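Local coordinates for malonyl CoA-acyl carrier protein transacylase (Burkholderia pseudomallei 1710b, PDB 3EZO) that probably catalyses transfer of the malonyl group from malonyl-CoA to holo-acyl carrier protein, yielding malonyl-ACP and free CoA, at residues 161-173 against 256-268. Residues are numbered along the deposited sequence; the frame is centred on the assembly and turned at random.
Sequences VVEAVNFNAPAQV and QAAGPVRWVECVQ
Phe167 and Pro260 lie side by side and point the same way, the ring's CE2 meeting CB of the proline at 4.1 Å. Phe167 CG is set anti to its own carbonyl carbon (chi1 -58°), beside the backbone N. The ring stands oblique to Pro260 CB, Arg262 CG and the carbonyl oxygen of Val261, and it also touches Asp146 and Arg150 of helix 146-156. Arg262 leaves the strand at its CB, and its guanidinium grips Glu265 side-on in a salt bridge, NE reaching OE1 at 2.9 Å and NH2 reaching OE2, while NH1 is hydrogen-bonded to Ile238 O. The side chains of Asn166 and Val261 run alongside each other in the same direction. Between these pairs the backbones form a single bridge: Val261 N donates to Val165 O (2.8 Å) and Val261 O accepts Phe167 N (3.0 Å). The loop thus docks on strand 162-169, an outermost strand of the four-stranded antiparallel sheet, and joins that small sheet to the part of the acyl transferase fold carrying the predicted active-site residues; the Val261 side chain comes within about 3 Å of that of His207 and close to that of Ser98. Helix 263-272 then begins against the strand's end, where Phe167 O accepts Val264 N at 2.9 Å. Val264 CG2 sits over the following backbone, 3.5 Å from Ala169 N. The Trp263 ring swings off the strand, with Asn168 O at its edge, in plane, 3.7 Å from CD1, and Val267 CG2 against one face. Asn168 OD1 is hydrogen-bonded to His97 NE2, and the His97 ring also meets the indole.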
loop_
_atom_site.group_PDB
_atom_site.type_symbol
_atom_site.label_atom_id
_atom_site.label_comp_id
_atom_site.label_asym_id
_atom_site.label_seq_id
_atom_site.Cartn_x
_atom_site.Cartn_y
_atom_site.Cartn_z
ATOM N N VAL A 161 5.708 -18.943 -14.337
ATOM C CA VAL A 161 6.249 -17.633 -13.906
ATOM C C VAL A 161 5.953 -17.396 -12.444
ATOM O O VAL A 161 4.845 -17.658 -11.984
ATOM C CB VAL A 161 5.678 -16.493 -14.780
ATOM C CG1 VAL A 161 5.973 -15.132 -14.229
ATOM C CG2 VAL A 161 6.210 -16.641 -16.211
ATOM N N VAL A 162 6.968 -16.946 -11.714
ATOM C CA VAL A 162 6.842 -16.558 -10.308
ATOM C C VAL A 162 7.966 -15.623 -9.995
ATOM O O VAL A 162 9.124 -15.821 -10.451
ATOM C CB VAL A 162 6.809 -17.809 -9.337
ATOM C CG1 VAL A 162 8.011 -18.748 -9.564
ATOM C CG2 VAL A 162 6.684 -17.387 -7.902
ATOM N N GLU A 163 7.645 -14.577 -9.238
ATOM C CA GLU A 163 8.570 -13.452 -9.015
ATOM C C GLU A 163 8.480 -12.947 -7.590
ATOM O O GLU A 163 7.447 -13.101 -6.964
ATOM C CB GLU A 163 8.216 -12.274 -9.950
ATOM C CG GLU A 163 8.429 -12.571 -11.442
ATOM C CD GLU A 163 7.650 -11.624 -12.364
ATOM O OE1 GLU A 163 6.824 -10.796 -11.873
ATOM O OE2 GLU A 163 7.873 -11.721 -13.598
ATOM N N ALA A 164 9.555 -12.321 -7.100
ATOM C CA ALA A 164 9.548 -11.679 -5.780
ATOM C C ALA A 164 9.003 -10.253 -5.972
ATOM O O ALA A 164 9.578 -9.453 -6.706
ATOM C CB ALA A 164 10.918 -11.694 -5.161
ATOM N N VAL A 165 7.842 -9.968 -5.395
ATOM C CA VAL A 165 7.068 -8.769 -5.778
ATOM C C VAL A 165 6.803 -7.737 -4.673
ATOM O O VAL A 165 6.380 -6.645 -4.985
ATOM C CB VAL A 165 5.729 -9.145 -6.496
ATOM C CG1 VAL A 165 5.984 -10.110 -7.688
ATOM C CG2 VAL A 165 4.660 -9.736 -5.511
ATOM N N ASN A 166 6.977 -8.109 -3.398
ATOM C CA ASN A 166 6.946 -7.150 -2.256
ATOM C C ASN A 166 8.142 -7.399 -1.364
ATOM O O ASN A 166 8.223 -8.451 -0.702
ATOM C CB ASN A 166 5.731 -7.338 -1.354
ATOM C CG ASN A 166 4.403 -6.879 -1.976
ATOM O OD1 ASN A 166 4.288 -6.502 -3.160
ATOM N ND2 ASN A 166 3.387 -6.941 -1.169
ATOM N N PHE A 167 9.040 -6.429 -1.313
ATOM C CA PHE A 167 10.127 -6.433 -0.368
ATOM C C PHE A 167 9.765 -5.560 0.841
ATOM O O PHE A 167 9.953 -4.352 0.817
ATOM C CB PHE A 167 11.402 -5.941 -1.086
ATOM C CG PHE A 167 11.764 -6.774 -2.281
ATOM C CD1 PHE A 167 12.340 -8.010 -2.122
ATOM C CD2 PHE A 167 11.487 -6.334 -3.567
ATOM C CE1 PHE A 167 12.664 -8.787 -3.257
ATOM C CE2 PHE A 167 11.816 -7.100 -4.679
ATOM C CZ PHE A 167 12.394 -8.307 -4.517
ATOM N N ASN A 168 9.289 -6.220 1.911
ATOM C CA ASN A 168 8.596 -5.585 3.034
ATOM C C ASN A 168 9.462 -5.324 4.240
ATOM O O ASN A 168 9.333 -4.268 4.867
ATOM C CB ASN A 168 7.403 -6.465 3.438
ATOM C CG ASN A 168 6.302 -6.400 2.416
ATOM O OD1 ASN A 168 6.327 -5.536 1.525
ATOM N ND2 ASN A 168 5.363 -7.313 2.492
ATOM N N ALA A 169 10.338 -6.271 4.556
ATOM C CA ALA A 169 11.325 -6.108 5.627
ATOM C C ALA A 169 12.386 -7.141 5.388
ATOM O O ALA A 169 12.160 -8.100 4.639
ATOM C CB ALA A 169 10.665 -6.325 7.014
ATOM N N PRO A 170 13.555 -6.964 5.986
ATOM C CA PRO A 170 14.513 -8.076 5.943
ATOM C C PRO A 170 13.848 -9.402 6.297
ATOM O O PRO A 170 13.146 -9.502 7.309
ATOM C CB PRO A 170 15.546 -7.705 7.025
ATOM C CG PRO A 170 15.436 -6.216 7.155
ATOM C CD PRO A 170 14.014 -5.866 6.856
ATOM N N ALA A 171 14.073 -10.411 5.469
ATOM C CA ALA A 171 13.565 -11.735 5.710
ATOM C C ALA A 171 12.060 -11.805 5.606
ATOM O O ALA A 171 11.434 -12.765 6.065
ATOM C CB ALA A 171 14.082 -12.292 7.089
ATOM N N GLN A 172 11.466 -10.828 4.928
ATOM C CA GLN A 172 10.032 -10.820 4.726
ATOM C C GLN A 172 9.694 -10.375 3.273
ATOM O O GLN A 172 9.816 -9.194 2.923
ATOM C CB GLN A 172 9.429 -9.923 5.788
ATOM C CG GLN A 172 7.990 -9.766 5.691
ATOM C CD GLN A 172 7.352 -9.224 7.019
ATOM O OE1 GLN A 172 7.989 -9.160 8.093
ATOM N NE2 GLN A 172 6.093 -8.831 6.915
ATOM N N VAL A 173 9.335 -11.358 2.441
ATOM C CA VAL A 173 9.163 -11.155 1.003
ATOM C C VAL A 173 7.909 -11.844 0.538
ATOM O O VAL A 173 7.644 -12.992 0.899
ATOM C CB VAL A 173 10.410 -11.633 0.200
ATOM C CG1 VAL A 173 10.227 -11.379 -1.287
ATOM C CG2 VAL A 173 11.685 -10.984 0.753
ATOM N N GLN A 256 3.663 0.358 -11.345
ATOM C CA GLN A 256 3.584 -0.178 -9.977
ATOM C C GLN A 256 2.744 -1.451 -9.895
ATOM O O GLN A 256 3.086 -2.374 -9.165
ATOM C CB GLN A 256 2.987 0.850 -9.041
ATOM C CG GLN A 256 3.011 0.501 -7.543
ATOM C CD GLN A 256 1.838 1.032 -6.731
ATOM O OE1 GLN A 256 0.663 0.913 -7.122
ATOM N NE2 GLN A 256 2.140 1.505 -5.533
ATOM N N ALA A 257 1.650 -1.475 -10.641
ATOM C CA ALA A 257 0.649 -2.516 -10.490
ATOM C C ALA A 257 1.176 -3.878 -10.902
ATOM O O ALA A 257 0.703 -4.896 -10.382
ATOM C CB ALA A 257 -0.598 -2.173 -11.266
ATOM N N ALA A 258 2.148 -3.894 -11.812
ATOM C CA ALA A 258 2.636 -5.139 -12.377
ATOM C C ALA A 258 4.126 -5.256 -12.113
ATOM O O ALA A 258 4.808 -6.044 -12.781
ATOM C CB ALA A 258 2.357 -5.218 -13.881
ATOM N N GLY A 259 4.607 -4.496 -11.138
ATOM C CA GLY A 259 6.028 -4.512 -10.754
ATOM C C GLY A 259 6.206 -4.510 -9.250
ATOM O O GLY A 259 5.238 -4.286 -8.507
ATOM N N PRO A 260 7.453 -4.776 -8.797
ATOM C CA PRO A 260 7.784 -4.962 -7.396
ATOM C C PRO A 260 7.639 -3.728 -6.531
ATOM O O PRO A 260 8.037 -2.650 -6.906
ATOM C CB PRO A 260 9.237 -5.424 -7.426
ATOM C CG PRO A 260 9.736 -4.984 -8.761
ATOM C CD PRO A 260 8.615 -5.039 -9.663
ATOM N N VAL A 261 7.069 -3.939 -5.344
ATOM C CA VAL A 261 6.945 -2.909 -4.339
ATOM C C VAL A 261 8.211 -2.963 -3.518
ATOM O O VAL A 261 8.439 -3.914 -2.755
ATOM C CB VAL A 261 5.661 -3.116 -3.491
ATOM C CG1 VAL A 261 5.561 -2.087 -2.383
ATOM C CG2 VAL A 261 4.421 -3.045 -4.431
ATOM N N ARG A 262 9.040 -1.932 -3.667
ATOM C CA ARG A 262 10.382 -1.941 -3.069
ATOM C C ARG A 262 10.338 -1.204 -1.744
ATOM O O ARG A 262 10.927 -0.130 -1.562
ATOM C CB ARG A 262 11.391 -1.351 -4.036
ATOM C CG ARG A 262 11.555 -2.250 -5.283
ATOM C CD ARG A 262 12.220 -1.564 -6.470
ATOM N NE ARG A 262 13.621 -1.233 -6.222
ATOM C CZ ARG A 262 14.337 -0.429 -7.012
ATOM N NH1 ARG A 262 13.808 0.088 -8.117
ATOM N NH2 ARG A 262 15.591 -0.175 -6.718
ATOM N N TRP A 263 9.620 -1.787 -0.814
ATOM C CA TRP A 263 9.232 -1.035 0.375
ATOM C C TRP A 263 10.416 -0.785 1.315
ATOM O O TRP A 263 10.588 0.332 1.829
ATOM C CB TRP A 263 8.074 -1.704 1.118
ATOM C CG TRP A 263 7.659 -0.848 2.276
ATOM C CD1 TRP A 263 7.856 -1.113 3.604
ATOM C CD2 TRP A 263 7.078 0.468 2.209
ATOM N NE1 TRP A 263 7.386 -0.078 4.361
ATOM C CE2 TRP A 263 6.902 0.911 3.537
ATOM C CE3 TRP A 263 6.657 1.285 1.169
ATOM C CZ2 TRP A 263 6.336 2.167 3.844
ATOM C CZ3 TRP A 263 6.111 2.515 1.464
ATOM C CH2 TRP A 263 5.974 2.962 2.799
ATOM N N VAL A 264 11.230 -1.807 1.533
ATOM C CA VAL A 264 12.468 -1.651 2.281
ATOM C C VAL A 264 13.248 -0.462 1.758
ATOM O O VAL A 264 13.629 0.424 2.506
ATOM C CB VAL A 264 13.333 -2.968 2.248
ATOM C CG1 VAL A 264 14.753 -2.750 2.845
ATOM C CG2 VAL A 264 12.605 -4.079 2.967
ATOM N N GLU A 265 13.448 -0.400 0.455
ATOM C CA GLU A 265 14.231 0.671 -0.151
ATOM C C GLU A 265 13.615 2.052 0.012
ATOM O O GLU A 265 14.332 3.051 0.153
ATOM C CB GLU A 265 14.455 0.340 -1.633
ATOM C CG GLU A 265 15.440 -0.806 -1.820
ATOM C CD GLU A 265 15.528 -1.247 -3.260
ATOM O OE1 GLU A 265 14.676 -2.054 -3.690
ATOM O OE2 GLU A 265 16.414 -0.739 -3.979
ATOM N N CYS A 266 12.280 2.123 0.001
ATOM C CA CYS A 266 11.598 3.414 0.189
ATOM C C CYS A 266 11.886 3.970 1.584
ATOM O O CYS A 266 12.207 5.151 1.744
ATOM C CB CYS A 266 10.106 3.274 0.001
ATOM S SG CYS A 266 9.588 3.076 -1.713
ATOM N N VAL A 267 11.782 3.087 2.574
ATOM C CA VAL A 267 12.098 3.418 3.973
ATOM C C VAL A 267 13.572 3.833 4.141
ATOM O O VAL A 267 13.861 4.823 4.800
ATOM C CB VAL A 267 11.749 2.248 4.930
ATOM C CG1 VAL A 267 12.234 2.540 6.333
ATOM C CG2 VAL A 267 10.193 1.964 4.942
ATOM N N GLN A 268 14.490 3.093 3.510
ATOM C CA GLN A 268 15.894 3.448 3.553
ATOM C C GLN A 268 16.164 4.777 2.882
ATOM O O GLN A 268 17.004 5.534 3.344
ATOM C CB GLN A 268 16.725 2.346 2.901
ATOM C CG GLN A 268 16.632 1.045 3.688
ATOM C CD GLN A 268 17.308 -0.102 3.008
ATOM O OE1 GLN A 268 17.397 -0.163 1.772
ATOM N NE2 GLN A 268 17.805 -1.042 3.824
#